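Local structure of Glyoxalase/bleomycin resistance protein/dioxygenase (2RK9) at residues L5-L11 with G74-D80; L27-V31 with Y42-D46; I84-Y88 with L101-S105; T116-F120 with R131-I136. The protein is of unknown specific function but belongs to the glyoxalase/bleomycin resistance protein/dioxygenase superfamily, whose members include metal-dependent enzymes and drug-binding proteins. The protein carries 1 engineered substitution. One frame throughout, in Å; residues are numbered along the deposited sequence.

Contact 1: residues L5-L11 with G74-D80; sequences LRVVPEL and GVNFQWD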
loop_
_atom_site.group_PDB
_atom_site.type_symbol
_atom_site.label_atom_id
_atom_site.label_comp_id
_atom_site.label_asym_id
_atom_site.label_seq_id
_atom_site.Cartn_x
_atom_site.Cartn_y
_atom_site.Cartn_z
ATOM N N LEU B 5 9.836 -1.243 -10.814
ATOM C CA LEU B 5 8.881 -0.307 -10.235
ATOM C C LEU B 5 8.074 -1.036 -9.170
ATOM O O LEU B 5 7.703 -2.190 -9.349
ATOM C CB LEU B 5 7.933 0.220 -11.308
ATOM C CG LEU B 5 8.540 1.008 -12.469
ATOM C CD1 LEU B 5 7.449 1.397 -13.436
ATOM C CD2 LEU B 5 9.231 2.250 -11.941
ATOM N N ARG B 6 7.797 -0.354 -8.067
ATOM C CA ARG B 6 7.037 -0.940 -6.972
ATOM C C ARG B 6 6.287 0.162 -6.243
ATOM O O ARG B 6 6.543 1.348 -6.449
ATOM C CB ARG B 6 7.974 -1.585 -5.942
ATOM C CG ARG B 6 8.908 -2.653 -6.459
ATOM C CD ARG B 6 8.220 -3.985 -6.522
ATOM N NE ARG B 6 9.149 -5.057 -6.877
ATOM C CZ ARG B 6 9.657 -5.232 -8.093
ATOM N NH1 ARG B 6 9.333 -4.404 -9.080
ATOM N NH2 ARG B 6 10.474 -6.251 -8.326
ATOM N N VAL B 7 5.347 -0.245 -5.401
ATOM C CA VAL B 7 4.639 0.703 -4.561
ATOM C C VAL B 7 5.061 0.281 -3.165
ATOM O O VAL B 7 4.960 -0.892 -2.816
ATOM C CB VAL B 7 3.090 0.621 -4.676
ATOM C CG1 VAL B 7 2.588 -0.797 -4.410
ATOM C CG2 VAL B 7 2.468 1.584 -3.666
ATOM N N VAL B 8 5.581 1.224 -2.390
ATOM C CA VAL B 8 6.012 0.936 -1.033
ATOM C C VAL B 8 5.173 1.780 -0.089
ATOM O O VAL B 8 5.266 3.001 -0.074
ATOM C CB VAL B 8 7.514 1.265 -0.816
ATOM C CG1 VAL B 8 7.930 0.891 0.607
ATOM C CG2 VAL B 8 8.372 0.504 -1.826
ATOM N N PRO B 9 4.310 1.130 0.689
ATOM C CA PRO B 9 3.464 1.867 1.626
ATOM C C PRO B 9 4.283 2.428 2.775
ATOM O O PRO B 9 5.201 1.778 3.267
ATOM C CB PRO B 9 2.482 0.805 2.115
ATOM C CG PRO B 9 2.449 -0.192 0.993
ATOM C CD PRO B 9 3.903 -0.282 0.619
ATOM N N GLU B 10 3.964 3.649 3.179
ATOM C CA GLU B 10 4.629 4.251 4.320
ATOM C C GLU B 10 3.515 4.386 5.342
ATOM O O GLU B 10 2.485 4.997 5.067
ATOM C CB GLU B 10 5.212 5.617 3.978
ATOM C CG GLU B 10 5.790 6.326 5.192
ATOM C CD GLU B 10 6.623 7.535 4.824
ATOM O OE1 GLU B 10 6.188 8.301 3.944
ATOM O OE2 GLU B 10 7.709 7.713 5.425
ATOM N N LEU B 11 3.723 3.806 6.517
ATOM C CA LEU B 11 2.707 3.812 7.563
ATOM C C LEU B 11 3.055 4.649 8.786
ATOM O O LEU B 11 4.146 4.530 9.335
ATOM C CB LEU B 11 2.461 2.376 8.029
ATOM C CG LEU B 11 2.329 1.305 6.945
ATOM C CD1 LEU B 11 2.205 -0.063 7.608
ATOM C CD2 LEU B 11 1.124 1.606 6.062
ATOM N N GLY B 74 -3.060 7.889 7.761
ATOM C CA GLY B 74 -1.795 7.340 8.205
ATOM C C GLY B 74 -0.994 6.651 7.118
ATOM O O GLY B 74 0.172 6.316 7.328
ATOM N N VAL B 75 -1.610 6.428 5.960
ATOM C CA VAL B 75 -0.918 5.761 4.858
ATOM C C VAL B 75 -0.548 6.682 3.697
ATOM O O VAL B 75 -1.342 7.515 3.257
ATOM C CB VAL B 75 -1.752 4.601 4.279
ATOM C CG1 VAL B 75 -0.902 3.774 3.325
ATOM C CG2 VAL B 75 -2.271 3.738 5.389
ATOM N N ASN B 76 0.672 6.505 3.213
ATOM C CA ASN B 76 1.176 7.255 2.079
ATOM C C ASN B 76 1.783 6.189 1.169
ATOM O O ASN B 76 2.683 5.458 1.579
ATOM C CB ASN B 76 2.234 8.267 2.526
ATOM C CG ASN B 76 2.950 8.906 1.363
ATOM O OD1 ASN B 76 2.323 9.429 0.444
ATOM N ND2 ASN B 76 4.282 8.870 1.396
ATOM N N PHE B 77 1.254 6.073 -0.047
ATOM C CA PHE B 77 1.739 5.081 -1.003
ATOM C C PHE B 77 2.875 5.646 -1.854
ATOM O O PHE B 77 2.633 6.481 -2.717
ATOM C CB PHE B 77 0.596 4.644 -1.928
ATOM C CG PHE B 77 -0.526 3.927 -1.220
ATOM C CD1 PHE B 77 -0.376 2.606 -0.803
ATOM C CD2 PHE B 77 -1.730 4.578 -0.962
ATOM C CE1 PHE B 77 -1.409 1.941 -0.140
ATOM C CE2 PHE B 77 -2.771 3.922 -0.296
ATOM C CZ PHE B 77 -2.605 2.596 0.116
ATOM N N GLN B 78 4.107 5.210 -1.596
ATOM C CA GLN B 78 5.243 5.674 -2.390
ATOM C C GLN B 78 5.201 4.812 -3.639
ATOM O O GLN B 78 5.576 3.640 -3.616
ATOM C CB GLN B 78 6.560 5.478 -1.648
ATOM C CG GLN B 78 7.777 5.809 -2.504
ATOM C CD GLN B 78 9.076 5.704 -1.734
ATOM O OE1 GLN B 78 9.402 6.572 -0.925
ATOM N NE2 GLN B 78 9.825 4.626 -1.973
ATOM N N TRP B 79 4.763 5.426 -4.732
ATOM C CA TRP B 79 4.552 4.745 -5.997
ATOM C C TRP B 79 5.526 5.116 -7.110
ATOM O O TRP B 79 5.516 6.252 -7.591
ATOM C CB TRP B 79 3.119 5.051 -6.430
ATOM C CG TRP B 79 2.613 4.251 -7.571
ATOM C CD1 TRP B 79 3.022 4.323 -8.865
ATOM C CD2 TRP B 79 1.573 3.268 -7.527
ATOM N NE1 TRP B 79 2.298 3.444 -9.641
ATOM C CE2 TRP B 79 1.403 2.784 -8.841
ATOM C CE3 TRP B 79 0.769 2.747 -6.502
ATOM C CZ2 TRP B 79 0.462 1.804 -9.164
ATOM C CZ3 TRP B 79 -0.169 1.768 -6.826
ATOM C CH2 TRP B 79 -0.310 1.308 -8.146
ATOM N N ASP B 80 6.348 4.154 -7.529
ATOM C CA ASP B 80 7.327 4.400 -8.590
ATOM C C ASP B 80 6.677 4.521 -9.957
ATOM O O ASP B 80 5.883 3.671 -10.350
ATOM C CB ASP B 80 8.368 3.278 -8.662
ATOM C CG ASP B 80 9.149 3.113 -7.382
ATOM O OD1 ASP B 80 9.357 4.113 -6.663
ATOM O OD2 ASP B 80 9.572 1.972 -7.101
#
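Asp80 grips Arg6 from two directions, through its carboxylate and through its backbone. Its OD2 accepts a bond from Arg6 N at 3.1 Å, approached on the anti side and somewhat out of the carboxylate plane, while Asp80 N returns a bond to Arg6 O at 3.0 Å. The carboxylate turns back onto the backbone of Arg6, just ahead of the facing strand, because CG sits beside its own backbone N, at chi1 -60°. Leu5 covers the stem of this side chain, with CD2 3.5 Å from Asp80 CB. Further along, Val7 lays CG2 obliquely against the indole, 3.5 Å from Trp79 CE3, and also reaches Phe77 CB; these groups share one face of the antiparallel pair with Pro9, Leu11 and Val75. The other face is more polar. Here Glu10, extended and bonded through its backbone to Asn76 in both directions, sends OE1 to a salt bridge with Arg131, so the polar face of this central pair carries a paired charge. Strands 7-12 and 75-80 thus join the two halves of the paired beta-alpha-beta-beta-beta fold: strand 48-53 flanks the first, strand 129-135 flanks the second, and Phe29 of the second subunit meets Trp79.

Contact 2: residues L27-V31 with Y42-D46; sequences LGFEV and YLTLD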
loop_
_atom_site.group_PDB
_atom_site.type_symbol
_atom_site.label_atom_id
_atom_site.label_comp_id
_atom_site.label_asym_id
_atom_site.label_seq_id
_atom_site.Cartn_x
_atom_site.Cartn_y
_atom_site.Cartn_z
ATOM N N LEU B 27 6.084 -10.712 12.645
ATOM C CA LEU B 27 6.002 -11.013 11.218
ATOM C C LEU B 27 7.299 -11.455 10.545
ATOM O O LEU B 27 7.281 -11.958 9.423
ATOM C CB LEU B 27 5.411 -9.810 10.475
ATOM C CG LEU B 27 4.018 -9.365 10.942
ATOM C CD1 LEU B 27 3.534 -8.202 10.088
ATOM C CD2 LEU B 27 3.043 -10.532 10.837
ATOM N N GLY B 28 8.424 -11.259 11.220
ATOM C CA GLY B 28 9.694 -11.679 10.655
ATOM C C GLY B 28 10.315 -10.753 9.628
ATOM O O GLY B 28 11.155 -11.185 8.843
ATOM N N PHE B 29 9.907 -9.488 9.609
ATOM C CA PHE B 29 10.492 -8.546 8.665
ATOM C C PHE B 29 11.918 -8.252 9.103
ATOM O O PHE B 29 12.291 -8.527 10.242
ATOM C CB PHE B 29 9.708 -7.228 8.635
ATOM C CG PHE B 29 8.446 -7.283 7.830
ATOM C CD1 PHE B 29 7.447 -8.199 8.133
ATOM C CD2 PHE B 29 8.249 -6.399 6.776
ATOM C CE1 PHE B 29 6.264 -8.233 7.394
ATOM C CE2 PHE B 29 7.076 -6.421 6.033
ATOM C CZ PHE B 29 6.081 -7.339 6.341
ATOM N N GLU B 30 12.703 -7.699 8.185
ATOM C CA GLU B 30 14.090 -7.333 8.459
ATOM C C GLU B 30 14.230 -5.830 8.244
ATOM O O GLU B 30 13.709 -5.290 7.272
ATOM C CB GLU B 30 15.037 -8.051 7.500
ATOM C CG GLU B 30 14.781 -9.536 7.352
ATOM C CD GLU B 30 15.798 -10.224 6.452
ATOM O OE1 GLU B 30 15.885 -9.887 5.241
ATOM O OE2 GLU B 30 16.512 -11.111 6.963
ATOM N N VAL B 31 14.923 -5.158 9.157
ATOM C CA VAL B 31 15.145 -3.726 9.015
ATOM C C VAL B 31 16.262 -3.605 7.981
ATOM O O VAL B 31 17.324 -4.192 8.161
ATOM C CB VAL B 31 15.633 -3.078 10.334
ATOM C CG1 VAL B 31 15.793 -1.582 10.153
ATOM C CG2 VAL B 31 14.657 -3.363 11.444
ATOM N N TYR B 42 12.904 1.400 7.486
ATOM C CA TYR B 42 12.616 0.794 6.192
ATOM C C TYR B 42 12.752 -0.715 6.351
ATOM O O TYR B 42 13.836 -1.215 6.647
ATOM C CB TYR B 42 13.601 1.290 5.136
ATOM C CG TYR B 42 13.159 0.979 3.726
ATOM C CD1 TYR B 42 12.526 1.940 2.951
ATOM C CD2 TYR B 42 13.360 -0.284 3.178
ATOM C CE1 TYR B 42 12.102 1.657 1.658
ATOM C CE2 TYR B 42 12.935 -0.583 1.882
ATOM C CZ TYR B 42 12.306 0.399 1.130
ATOM O OH TYR B 42 11.874 0.124 -0.142
ATOM N N LEU B 43 11.653 -1.444 6.173
ATOM C CA LEU B 43 11.705 -2.894 6.323
ATOM C C LEU B 43 11.370 -3.662 5.052
ATOM O O LEU B 43 10.884 -3.101 4.069
ATOM C CB LEU B 43 10.773 -3.347 7.450
ATOM C CG LEU B 43 10.994 -2.658 8.800
ATOM C CD1 LEU B 43 10.161 -1.394 8.855
ATOM C CD2 LEU B 43 10.600 -3.592 9.935
ATOM N N THR B 44 11.647 -4.957 5.083
ATOM C CA THR B 44 11.375 -5.819 3.945
ATOM C C THR B 44 11.122 -7.234 4.439
ATOM O O THR B 44 11.624 -7.644 5.488
ATOM C CB THR B 44 12.567 -5.841 2.953
ATOM O OG1 THR B 44 12.212 -6.577 1.773
ATOM C CG2 THR B 44 13.772 -6.490 3.597
ATOM N N LEU B 45 10.310 -7.958 3.682
ATOM C CA LEU B 45 9.998 -9.346 3.976
ATOM C C LEU B 45 10.215 -10.034 2.640
ATOM O O LEU B 45 9.359 -9.981 1.761
ATOM C CB LEU B 45 8.544 -9.520 4.425
ATOM C CG LEU B 45 8.175 -10.938 4.894
ATOM C CD1 LEU B 45 8.726 -11.166 6.293
ATOM C CD2 LEU B 45 6.677 -11.118 4.945
ATOM N N ASP B 46 11.388 -10.640 2.484
ATOM C CA ASP B 46 11.741 -11.329 1.254
ATOM C C ASP B 46 11.605 -10.489 -0.016
ATOM O O ASP B 46 11.149 -10.972 -1.049
ATOM C CB ASP B 46 10.923 -12.613 1.120
ATOM C CG ASP B 46 11.200 -13.587 2.245
ATOM O OD1 ASP B 46 12.387 -13.805 2.559
ATOM O OD2 ASP B 46 10.240 -14.134 2.817
HETATM O O HOH W 1 13.353 -10.536 4.516
#
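The ring of Phe29 takes Leu45 over one face and Leu43 at its edge. Leu45 CB stands 3.7 Å from the ring centroid and only 7° off the normal, a well-centred CH-pi contact, whereas Leu43 CB approaches close to the ring plane. Phe23, from helix 16-26, meets the same ring edge-to-face, and Trp79 of the second subunit lies against it as well, so the phenyl group is buried between its own helix 16-26 and the second subunit. All this happens at the base of the beta hairpin formed by strands 30-35 and 40-45, at the outer end of the sheet. With CG anti to the backbone N (chi1 -174°), the branch of Leu45 runs on past the ring: CD2 goes to Phe29 CE1, and CD1 settles 3.5 Å from Leu27 O, near the carbonyl of Gly28 too. Gly28, with positive phi, carries the chain out of the helix and into the hairpin. Glu30 and Thr44 then form a hydrogen-bonded antiparallel pair, Glu30 N to Thr44 O at 2.9 Å and Thr44 N to Glu30 O at 3.0 Å. Beyond it Val31 and Leu43 share a face, which helix 16-26 covers: Val24 touches Val31 and Phe23 touches Leu43. On the other face, Thr44 OG1 turns to Asp49 OD1 in the next strand. The far end of Glu30 is tied back by one water, which donates to Glu30 OE1 at 2.7 Å and accepts from Asp46 N at 2.8 Å.

Contact 3: residues I84-Y88 with L101-S105; sequences IEPLY and LALES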
loop_
_atom_site.group_PDB
_atom_site.type_symbol
_atom_site.label_atom_id
_atom_site.label_comp_id
_atom_site.label_asym_id
_atom_site.label_seq_id
_atom_site.Cartn_x
_atom_site.Cartn_y
_atom_site.Cartn_z
ATOM N N ILE B 84 7.360 10.725 -14.687
ATOM C CA ILE B 84 6.552 11.578 -13.823
ATOM C C ILE B 84 6.093 12.914 -14.414
ATOM O O ILE B 84 5.021 13.407 -14.070
ATOM C CB ILE B 84 7.285 11.814 -12.480
ATOM C CG1 ILE B 84 6.280 12.210 -11.397
ATOM C CG2 ILE B 84 8.339 12.890 -12.636
ATOM C CD1 ILE B 84 6.881 12.225 -9.993
ATOM N N GLU B 85 6.883 13.494 -15.312
ATOM C CA GLU B 85 6.517 14.769 -15.919
ATOM C C GLU B 85 5.161 14.751 -16.631
ATOM O O GLU B 85 4.292 15.575 -16.331
ATOM C CB GLU B 85 7.607 15.226 -16.893
ATOM C CG GLU B 85 8.848 15.779 -16.212
ATOM C CD GLU B 85 8.531 16.960 -15.326
ATOM O OE1 GLU B 85 7.600 17.724 -15.671
ATOM O OE2 GLU B 85 9.213 17.143 -14.291
ATOM N N PRO B 86 4.957 13.824 -17.584
ATOM C CA PRO B 86 3.650 13.826 -18.250
ATOM C C PRO B 86 2.499 13.486 -17.300
ATOM O O PRO B 86 1.384 13.967 -17.466
ATOM C CB PRO B 86 3.823 12.802 -19.375
ATOM C CG PRO B 86 4.918 11.898 -18.883
ATOM C CD PRO B 86 5.872 12.853 -18.213
ATOM N N LEU B 87 2.774 12.653 -16.307
ATOM C CA LEU B 87 1.745 12.301 -15.336
ATOM C C LEU B 87 1.321 13.558 -14.574
ATOM O O LEU B 87 0.135 13.872 -14.490
ATOM C CB LEU B 87 2.277 11.259 -14.350
ATOM C CG LEU B 87 1.415 10.923 -13.127
ATOM C CD1 LEU B 87 0.026 10.477 -13.550
ATOM C CD2 LEU B 87 2.111 9.818 -12.330
ATOM N N TYR B 88 2.295 14.282 -14.033
ATOM C CA TYR B 88 2.000 15.484 -13.271
ATOM C C TYR B 88 1.264 16.541 -14.081
ATOM O O TYR B 88 0.353 17.184 -13.571
ATOM C CB TYR B 88 3.280 16.104 -12.705
ATOM C CG TYR B 88 3.027 17.290 -11.801
ATOM C CD1 TYR B 88 2.393 17.127 -10.572
ATOM C CD2 TYR B 88 3.429 18.578 -12.170
ATOM C CE1 TYR B 88 2.163 18.214 -9.727
ATOM C CE2 TYR B 88 3.203 19.673 -11.327
ATOM C CZ TYR B 88 2.569 19.479 -10.106
ATOM O OH TYR B 88 2.337 20.539 -9.253
ATOM N N LEU B 101 0.930 17.755 -2.873
ATOM C CA LEU B 101 2.298 18.262 -2.832
ATOM C C LEU B 101 2.702 18.470 -4.288
ATOM O O LEU B 101 2.591 17.550 -5.096
ATOM C CB LEU B 101 3.239 17.248 -2.176
ATOM C CG LEU B 101 4.697 17.708 -2.062
ATOM C CD1 LEU B 101 4.838 18.703 -0.948
ATOM C CD2 LEU B 101 5.591 16.518 -1.779
ATOM N N ALA B 102 3.152 19.678 -4.623
ATOM C CA ALA B 102 3.546 19.995 -5.992
ATOM C C ALA B 102 4.836 19.291 -6.396
ATOM O O ALA B 102 5.665 18.945 -5.546
ATOM C CB ALA B 102 3.708 21.497 -6.158
ATOM N N LEU B 103 4.995 19.086 -7.701
ATOM C CA LEU B 103 6.175 18.417 -8.243
ATOM C C LEU B 103 7.450 19.078 -7.748
ATOM O O LEU B 103 7.585 20.305 -7.764
ATOM C CB LEU B 103 6.151 18.449 -9.771
ATOM C CG LEU B 103 7.208 17.605 -10.480
ATOM C CD1 LEU B 103 6.954 16.132 -10.202
ATOM C CD2 LEU B 103 7.143 17.885 -11.977
ATOM N N GLU B 104 8.393 18.242 -7.336
ATOM C CA GLU B 104 9.655 18.720 -6.809
ATOM C C GLU B 104 10.755 17.693 -7.050
ATOM O O GLU B 104 10.495 16.497 -7.142
ATOM C CB GLU B 104 9.521 18.943 -5.303
ATOM C CG GLU B 104 9.216 17.649 -4.554
ATOM C CD GLU B 104 9.324 17.779 -3.048
ATOM O OE1 GLU B 104 10.169 18.565 -2.576
ATOM O OE2 GLU B 104 8.579 17.074 -2.332
ATOM N N SER B 105 11.986 18.176 -7.141
ATOM C CA SER B 105 13.141 17.307 -7.314
ATOM C C SER B 105 13.835 17.261 -5.958
ATOM O O SER B 105 14.392 18.262 -5.521
ATOM C CB SER B 105 14.114 17.884 -8.346
ATOM O OG SER B 105 13.522 17.982 -9.630
#
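Tyr88 lays the face of its ring over Leu103, whose CB stands 3.6 Å from the ring centroid and 12° off the normal, so the CH-pi contact is almost centred. The ring runs on past it toward Ala102, bringing Tyr88 OH to 3.5 Å from Ala102 CB. Leu103 carries the contact: its CG points opposite the backbone N (chi1 -171°), driving the branched end between the side chains on the first turn of the helix. The two methyls then part company. CD1 slides past Ile84 CD1 at 3.9 Å, and CD2 meets the carboxylate of Glu85, 3.2 Å from OE2. That oxygen has a stronger partner in Lys118, with which it forms a salt bridge, so the acid is held at the lip of the apolar patch. Ile84 and Tyr88, one turn apart and joined by the hydrogen bond from Tyr88 N to Ile84 O, both point at the strand; Glu85 reaches it only with the end of its bent chain. The axes of helix segment 84-88 and strand segment 102-105 run nearly antiparallel, 10.3 Å apart at their closest. Helix 84-94 covers the last strands of the sheet: beyond Leu103, Phe120 of strand 115-123 meets Tyr88 edge-to-face and packs against Ile84.

Contact 4: residues T116-F120 with R131-I136; sequences TQKQF and RFCQDI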
loop_
_atom_site.group_PDB
_atom_site.type_symbol
_atom_site.label_atom_id
_atom_site.label_comp_id
_atom_site.label_asym_id
_atom_site.label_seq_id
_atom_site.Cartn_x
_atom_site.Cartn_y
_atom_site.Cartn_z
ATOM N N THR B 116 18.966 12.149 -7.136
ATOM C CA THR B 116 17.721 12.903 -7.180
ATOM C C THR B 116 16.499 12.057 -7.513
ATOM O O THR B 116 16.577 11.094 -8.278
ATOM C CB THR B 116 17.811 14.035 -8.225
ATOM O OG1 THR B 116 18.980 14.823 -7.971
ATOM C CG2 THR B 116 16.585 14.927 -8.156
ATOM N N GLN B 117 15.370 12.435 -6.927
ATOM C CA GLN B 117 14.108 11.755 -7.158
ATOM C C GLN B 117 12.998 12.796 -7.248
ATOM O O GLN B 117 12.807 13.598 -6.331
ATOM C CB GLN B 117 13.816 10.774 -6.021
ATOM C CG GLN B 117 12.480 10.066 -6.156
ATOM C CD GLN B 117 12.220 9.095 -5.025
ATOM O OE1 GLN B 117 12.711 7.966 -5.033
ATOM N NE2 GLN B 117 11.447 9.533 -4.037
ATOM N N LYS B 118 12.290 12.808 -8.370
ATOM C CA LYS B 118 11.195 13.748 -8.542
ATOM C C LYS B 118 9.956 13.100 -7.945
ATOM O O LYS B 118 9.779 11.889 -8.054
ATOM C CB LYS B 118 10.949 14.034 -10.021
ATOM C CG LYS B 118 12.019 14.872 -10.696
ATOM C CD LYS B 118 11.648 15.128 -12.148
ATOM C CE LYS B 118 12.661 16.021 -12.818
ATOM N NZ LYS B 118 12.255 16.351 -14.211
ATOM N N GLN B 119 9.112 13.899 -7.301
ATOM C CA GLN B 119 7.885 13.378 -6.713
ATOM C C GLN B 119 6.843 14.450 -6.507
ATOM O O GLN B 119 7.154 15.637 -6.422
ATOM C CB GLN B 119 8.146 12.726 -5.349
ATOM C CG GLN B 119 8.584 13.697 -4.249
ATOM C CD GLN B 119 8.948 12.991 -2.935
ATOM O OE1 GLN B 119 9.879 12.183 -2.881
ATOM N NE2 GLN B 119 8.207 13.294 -1.877
ATOM N N PHE B 120 5.598 14.001 -6.431
ATOM C CA PHE B 120 4.477 14.872 -6.143
ATOM C C PHE B 120 3.448 13.983 -5.464
ATOM O O PHE B 120 3.513 12.761 -5.572
ATOM C CB PHE B 120 3.923 15.549 -7.411
ATOM C CG PHE B 120 3.049 14.682 -8.270
ATOM C CD1 PHE B 120 1.672 14.642 -8.066
ATOM C CD2 PHE B 120 3.588 13.971 -9.336
ATOM C CE1 PHE B 120 0.842 13.908 -8.916
ATOM C CE2 PHE B 120 2.771 13.235 -10.190
ATOM C CZ PHE B 120 1.395 13.205 -9.981
ATOM N N ARG B 131 2.153 9.146 -3.326
ATOM C CA ARG B 131 3.342 9.953 -3.556
ATOM C C ARG B 131 4.039 9.302 -4.742
ATOM O O ARG B 131 4.731 8.296 -4.588
ATOM C CB ARG B 131 4.272 9.930 -2.342
ATOM C CG ARG B 131 5.497 10.819 -2.502
ATOM C CD ARG B 131 6.684 10.261 -1.740
ATOM N NE ARG B 131 6.422 10.052 -0.313
ATOM C CZ ARG B 131 6.584 10.981 0.623
ATOM N NH1 ARG B 131 7.004 12.194 0.290
ATOM N NH2 ARG B 131 6.353 10.692 1.899
ATOM N N PHE B 132 3.829 9.858 -5.929
ATOM C CA PHE B 132 4.448 9.313 -7.132
ATOM C C PHE B 132 5.902 9.754 -7.178
ATOM O O PHE B 132 6.209 10.921 -6.932
ATOM C CB PHE B 132 3.677 9.784 -8.368
ATOM C CG PHE B 132 2.313 9.168 -8.487
ATOM C CD1 PHE B 132 2.177 7.812 -8.762
ATOM C CD2 PHE B 132 1.164 9.927 -8.270
ATOM C CE1 PHE B 132 0.921 7.219 -8.821
ATOM C CE2 PHE B 132 -0.097 9.339 -8.326
ATOM C CZ PHE B 132 -0.217 7.983 -8.599
ATOM N N CYS B 133 6.791 8.813 -7.482
ATOM C CA CYS B 133 8.221 9.095 -7.515
ATOM C C CYS B 133 8.906 8.548 -8.752
ATOM O O CYS B 133 8.566 7.466 -9.240
ATOM C CB CYS B 133 8.920 8.464 -6.306
ATOM S SG CYS B 133 8.241 8.825 -4.688
ATOM N N GLN B 134 9.893 9.291 -9.238
ATOM C CA GLN B 134 10.683 8.855 -10.380
ATOM C C GLN B 134 12.147 9.118 -10.042
ATOM O O GLN B 134 12.521 10.246 -9.740
ATOM C CB GLN B 134 10.337 9.638 -11.643
ATOM C CG GLN B 134 11.013 9.053 -12.879
ATOM C CD GLN B 134 11.149 10.055 -14.001
ATOM O OE1 GLN B 134 10.192 10.735 -14.362
ATOM N NE2 GLN B 134 12.350 10.150 -14.565
ATOM N N ASP B 135 12.972 8.081 -10.087
ATOM C CA ASP B 135 14.387 8.245 -9.802
ATOM C C ASP B 135 15.099 8.825 -11.014
ATOM O O ASP B 135 14.581 8.780 -12.131
ATOM C CB ASP B 135 15.019 6.900 -9.451
ATOM C CG ASP B 135 14.532 6.358 -8.135
ATOM O OD1 ASP B 135 13.324 6.071 -8.022
ATOM O OD2 ASP B 135 15.353 6.224 -7.209
ATOM N N ILE B 136 16.295 9.359 -10.785
ATOM C CA ILE B 136 17.105 9.946 -11.844
ATOM C C ILE B 136 16.440 11.199 -12.379
ATOM O O ILE B 136 16.184 11.235 -13.606
ATOM C CB ILE B 136 17.327 8.953 -13.030
ATOM C CG1 ILE B 136 17.779 7.572 -12.523
ATOM C CG2 ILE B 136 18.366 9.502 -13.975
ATOM C CD1 ILE B 136 19.161 7.520 -11.931
HETATM O O HOH W 2 17.463 8.129 -7.384
#
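With its CG set between the backbone N and the carbonyl carbon (chi1 78°), Phe120 swings its ring alongside that of Phe132, which leaves its strand with CG beside the backbone N. The two rings point the same way and meet obliquely, planes at 42°, with Phe120 CZ 3.7 Å from Phe132 CD2. Their backbones form a hydrogen-bonded pair, Phe132 N to Phe120 O at 2.9 Å. Two residues on, the pattern repeats with Lys118 N to Gln134 O and Gln134 N to Lys118 O, both 2.9 Å, in the regular ladder of this antiparallel hairpin, strands 115-123 and 129-135. On this same face Lys118 forms a salt bridge with Glu85. A weaker bond joins Ile136 N to Thr116 O at the end of the pair, where a water links that carbonyl oxygen to Asp135 OD2.

The opposite face is polar. Gln117, fully extended, runs over Cys133 so that its NE2 comes 3.3 Å from SG, and in the model donates to Gln119 OE1, a bond as doubtful as the orientation of that amide. Gln119 in turn lies along the aliphatic part of Arg131, Gln119 NE2 lying 3.4 Å from Arg131 CD; the doubt arises because two donors face each other there. The hairpin is therefore two-faced: its phenylalanines, with Lys118 and Gln134 beside them, pack under Leu87 of helix 84-94, while the face of Gln117, Gln119 and Cys133 is lined by amides, a thiol and Arg131, whose charge is met by Glu10.

All four contacts belong to one mixed sheet, but to different parts of it. Contact 1 lies near the centre of the chain, contact 4 follows one strand further out through Phe77 O to Arg131 N and Trp79 O to Cys133 N, and contacts 2 and 3 sit about 30 Å apart, centre to centre, on opposite sides of the middle. Contacts 1 and 4 are ladders of backbone hydrogen bonds; contact 2 has a short ladder and leans on the packing of Phe29. These three are partly buried, whereas contact 3, at the surface, rests a helix on a strand through side chains. Ile84 N to Gln134 OE1 ties contact 3 to contact 4, while contacts 1 and 2 share the dimer interface.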